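Local coordinates for tyrosine aminotransferase (PDB 4IX8), which probably transfers the amino group of L-tyrosine to 2-oxoglutarate, with pyridoxal 5'-phosphate as its cofactor, at residues 40-44 and 45-49; 119-122 and 123-127. One frame throughout, in Å; residues are numbered along the deposited sequence.

Both contacts are local, each lying where a helix meets a loop, but at different ends: interaction 1 (40-44 with 45-49) starts the short helix 44-47, whereas interaction 2 (119-122 with 123-127) follows helix 112-122 into the loop before helix 129-133. Their centres are 42 Å apart, on opposite sides of the chain's centre. Both are partly buried. Interaction 1, in the N-terminal arm, is mainly polar, a serine cap and backbone bonds, and takes much of its cover from the second subunit. Interaction 2 lies within the subunit and is chiefly aromatic, with Tyr-121 and Trp-122 packed on strand 292-297 while an arginine remains at the surface.

Interaction 1: 40-44 and 45-49; sequences IASSK and HAQRT
Ser-43 sits at the N-cap of helix 44-47 and holds the first turn with its hydroxyl. Its OG, placed between the backbone N and the carbonyl carbon (chi1 72°), folds back over the start of the helix and accepts from Ala-46 N at 3.0 Å, with a nearly straight N-H...O angle of 164°. The same oxygen rests against the methyl of Ala-46, OG to CB 3.4 Å. It is also hydrogen-bonded to Thr-155 O of the second subunit, so this one hydroxyl serves both the helix start and the subunit interface. The carbonyl of Ser-43 takes Gln-47 N at 3.1 Å, which closes the first helical turn.

Beside the cap, Gln-47 runs back alongside the preceding chain: its aliphatic CG lies 3.3 Å from Ser-42 OG. One residue further on, Arg-48 N reaches Lys-44 O at 3.2 Å, a more bent bond. The methylenes of Arg-48 pass close to the same carbonyl, CG to Lys-44 O 3.4 Å, before the extended side chain carries its guanidinium off to Ser-180 O and a salt bridge with Glu-160. Lys-44 stretches outward as a fully extended chain, its NZ 5.5 Å from Arg-48 NH1. Thr-49 OG1 donates to His-45 O at 2.7 Å and is also hydrogen-bonded to Ser-180 OG. His-45 turns its ring away from the cap toward Tyr-181, and its ND1 is hydrogen-bonded to Ser-180 O.

The two like charges of Lys-44 and Arg-48 probably repel only mildly, since Glu-160 offsets the arginine, and the buried Ser-43 hydroxyl has its polar needs met by one partner from each subunit.

Interaction 2: 119-122 and 123-127; sequences STYW and RRFCQ
Phe-125 turns its edge to two aromatic side chains of the helix, forming T-shaped pairs. Its CD2 stands over the face of the Trp-122 ring, 3.5 Å from Trp-122 CE2, the ring planes inclined at 64°. Toward Tyr-121 the pair is almost perpendicular at 86°, with Phe-125 CE2 4.0 Å from Tyr-121 CE2. The polar ends of both partners are held elsewhere, Tyr-121 OH by Glu-254 and Trp-122 NE1 by Ser-264.

This aromatic cluster lies where helix 112-122 runs into the following loop. Tyr-121 packs on Trp-293 and Trp-122 on Ile-295 of strand 292-297, part of the eight-stranded mixed sheet of the large domain, as in fold-type I pyridoxal-phosphate enzymes. Phe-262 adds a further edge-to-face partner for Phe-125.

Among the cationic groups, Arg-124 bends at chi3 (35°) and brings its guanidinium obliquely across the tyrosine ring, Tyr-121 CD1 lying over one face, off-centre, 3.7 Å from Arg-124 CZ. Arg-123 instead runs back along the helix past Ser-119, its NH2 hydrogen-bonded to Leu-135 O.

Backbone bonds continue in i+3 to i steps: Arg-123 N to Thr-120 O at 3.3 Å, Arg-124 N to Tyr-121 O at 3.2 Å and Phe-125 N to Trp-122 O at 3.0 Å.

Interaction 1: 40-44 and 45-49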
# COMPACT_ATOMS: atom_id res chain seq x y z
N ILE A 40 -3.74 -4.10 25.98
CA ILE A 40 -3.62 -3.10 24.93
C ILE A 40 -4.60 -3.33 23.82
O ILE A 40 -4.51 -4.32 23.09
CB ILE A 40 -2.23 -3.12 24.31
CG1 ILE A 40 -1.22 -2.88 25.41
CG2 ILE A 40 -2.13 -2.09 23.19
CD1 ILE A 40 0.17 -2.76 24.92
N ALA A 41 -5.47 -2.34 23.62
CA ALA A 41 -6.59 -2.44 22.70
C ALA A 41 -6.34 -1.62 21.45
O ALA A 41 -5.42 -0.82 21.40
CB ALA A 41 -7.87 -1.97 23.39
N SER A 42 -7.14 -1.87 20.42
CA SER A 42 -6.92 -1.22 19.15
C SER A 42 -7.80 0.01 19.01
O SER A 42 -8.74 0.21 19.77
CB SER A 42 -7.22 -2.20 18.00
OG SER A 42 -8.59 -2.49 17.98
N SER A 43 -7.53 0.77 17.96
CA SER A 43 -8.24 2.00 17.65
C SER A 43 -9.61 1.74 17.04
O SER A 43 -9.86 0.67 16.50
CB SER A 43 -7.43 2.81 16.66
OG SER A 43 -7.50 2.17 15.41
N LYS A 44 -10.47 2.74 17.05
CA LYS A 44 -11.77 2.64 16.41
C LYS A 44 -11.64 2.44 14.91
O LYS A 44 -12.35 1.64 14.30
CB LYS A 44 -12.57 3.89 16.72
CG LYS A 44 -14.03 3.80 16.42
CD LYS A 44 -14.82 4.88 17.18
CE LYS A 44 -16.28 4.91 16.78
NZ LYS A 44 -17.15 5.62 17.75
N HIS A 45 -10.72 3.17 14.30
CA HIS A 45 -10.41 3.00 12.89
C HIS A 45 -10.08 1.51 12.53
O HIS A 45 -10.65 0.93 11.62
CB HIS A 45 -9.27 3.94 12.60
CG HIS A 45 -8.64 3.81 11.26
ND1 HIS A 45 -9.34 3.70 10.07
CD2 HIS A 45 -7.33 3.85 10.91
CE1 HIS A 45 -8.50 3.67 9.07
NE2 HIS A 45 -7.26 3.76 9.55
N ALA A 46 -9.24 0.86 13.31
CA ALA A 46 -8.89 -0.53 13.07
C ALA A 46 -10.11 -1.43 13.23
O ALA A 46 -10.41 -2.24 12.35
CB ALA A 46 -7.80 -0.94 14.02
N GLN A 47 -10.82 -1.26 14.33
CA GLN A 47 -11.98 -2.09 14.68
C GLN A 47 -13.05 -2.13 13.61
O GLN A 47 -13.77 -3.10 13.50
CB GLN A 47 -12.58 -1.60 15.99
CG GLN A 47 -11.83 -2.12 17.22
CD GLN A 47 -12.21 -1.40 18.50
OE1 GLN A 47 -11.41 -1.32 19.43
NE2 GLN A 47 -13.41 -0.86 18.56
N ARG A 48 -13.20 -1.06 12.84
CA ARG A 48 -14.27 -0.98 11.85
C ARG A 48 -13.77 -1.20 10.44
O ARG A 48 -14.51 -1.01 9.48
CB ARG A 48 -14.98 0.36 11.93
CG ARG A 48 -14.18 1.51 11.42
CD ARG A 48 -14.82 2.84 11.90
NE ARG A 48 -13.95 3.98 11.58
CZ ARG A 48 -14.23 5.24 11.88
NH1 ARG A 48 -15.35 5.54 12.51
NH2 ARG A 48 -13.36 6.19 11.54
N THR A 49 -12.50 -1.58 10.31
CA THR A 49 -11.93 -1.86 9.00
C THR A 49 -12.12 -3.34 8.65
O THR A 49 -11.40 -4.16 9.20
CB THR A 49 -10.45 -1.53 8.97
OG1 THR A 49 -10.28 -0.12 9.18
CG2 THR A 49 -9.82 -1.97 7.65

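Interaction 2: 119-122 and 123-127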
# COMPACT_ATOMS: atom_id res chain seq x y z
N SER A 119 0.37 9.75 -18.59
CA SER A 119 -0.37 10.85 -19.18
C SER A 119 -0.46 10.65 -20.69
O SER A 119 -1.52 10.84 -21.29
CB SER A 119 0.32 12.17 -18.87
OG SER A 119 -0.37 13.22 -19.52
N THR A 120 0.66 10.27 -21.30
CA THR A 120 0.72 10.05 -22.74
C THR A 120 -0.15 8.86 -23.13
O THR A 120 -0.84 8.90 -24.15
CB THR A 120 2.14 9.78 -23.21
OG1 THR A 120 2.96 10.90 -22.89
CG2 THR A 120 2.17 9.50 -24.71
N TYR A 121 -0.09 7.81 -22.32
CA TYR A 121 -0.87 6.59 -22.56
C TYR A 121 -2.37 6.84 -22.54
O TYR A 121 -3.07 6.39 -23.43
CB TYR A 121 -0.50 5.53 -21.52
CG TYR A 121 -1.44 4.34 -21.40
CD1 TYR A 121 -1.35 3.24 -22.25
CD2 TYR A 121 -2.35 4.28 -20.36
CE1 TYR A 121 -2.22 2.12 -22.09
CE2 TYR A 121 -3.18 3.20 -20.20
CZ TYR A 121 -3.14 2.13 -21.05
OH TYR A 121 -4.01 1.10 -20.82
N TRP A 122 -2.85 7.62 -21.58
CA TRP A 122 -4.30 7.80 -21.42
C TRP A 122 -4.86 8.67 -22.53
O TRP A 122 -6.07 8.67 -22.77
CB TRP A 122 -4.66 8.41 -20.06
CG TRP A 122 -5.98 7.86 -19.63
CD1 TRP A 122 -7.22 8.39 -19.87
CD2 TRP A 122 -6.21 6.61 -18.95
NE1 TRP A 122 -8.20 7.56 -19.36
CE2 TRP A 122 -7.60 6.45 -18.81
CE3 TRP A 122 -5.37 5.62 -18.44
CZ2 TRP A 122 -8.16 5.36 -18.19
CZ3 TRP A 122 -5.93 4.52 -17.82
CH2 TRP A 122 -7.31 4.40 -17.70
N ARG A 123 -3.98 9.35 -23.26
CA ARG A 123 -4.38 10.21 -24.37
C ARG A 123 -5.04 9.44 -25.48
O ARG A 123 -5.83 9.99 -26.22
CB ARG A 123 -3.17 10.97 -24.91
CG ARG A 123 -2.54 11.82 -23.83
CD ARG A 123 -2.05 13.14 -24.33
NE ARG A 123 -1.73 14.06 -23.24
CZ ARG A 123 -1.18 15.26 -23.44
NH1 ARG A 123 -0.89 15.66 -24.69
NH2 ARG A 123 -0.94 16.05 -22.40
N ARG A 124 -4.72 8.15 -25.59
CA ARG A 124 -5.26 7.33 -26.65
C ARG A 124 -6.75 7.09 -26.45
O ARG A 124 -7.44 6.67 -27.37
CB ARG A 124 -4.52 5.99 -26.72
CG ARG A 124 -4.83 5.02 -25.55
CD ARG A 124 -3.80 3.88 -25.39
NE ARG A 124 -2.44 4.32 -25.74
CZ ARG A 124 -1.39 3.51 -25.93
NH1 ARG A 124 -1.52 2.19 -25.86
NH2 ARG A 124 -0.22 4.03 -26.25
N PHE A 125 -7.23 7.33 -25.24
CA PHE A 125 -8.64 7.16 -24.93
C PHE A 125 -9.44 8.43 -25.21
O PHE A 125 -10.67 8.45 -25.01
CB PHE A 125 -8.81 6.76 -23.48
CG PHE A 125 -8.24 5.41 -23.16
CD1 PHE A 125 -8.60 4.30 -23.92
CD2 PHE A 125 -7.35 5.24 -22.10
CE1 PHE A 125 -8.07 3.03 -23.64
CE2 PHE A 125 -6.80 3.96 -21.82
CZ PHE A 125 -7.17 2.86 -22.58
N CYS A 126 -8.74 9.46 -25.67
CA CYS A 126 -9.35 10.75 -26.00
C CYS A 126 -9.33 10.97 -27.50
O CYS A 126 -8.30 10.81 -28.15
CB CYS A 126 -8.61 11.88 -25.29
SG CYS A 126 -8.60 11.66 -23.49
N GLN A 127 -10.47 11.33 -28.07
CA GLN A 127 -10.56 11.44 -29.51
C GLN A 127 -10.15 12.80 -30.07
O GLN A 127 -10.15 12.98 -31.27
CB GLN A 127 -11.99 11.16 -29.97
CG GLN A 127 -12.49 9.77 -29.64
CD GLN A 127 -13.91 9.56 -30.12
OE1 GLN A 127 -14.17 9.52 -31.32
NE2 GLN A 127 -14.84 9.48 -29.19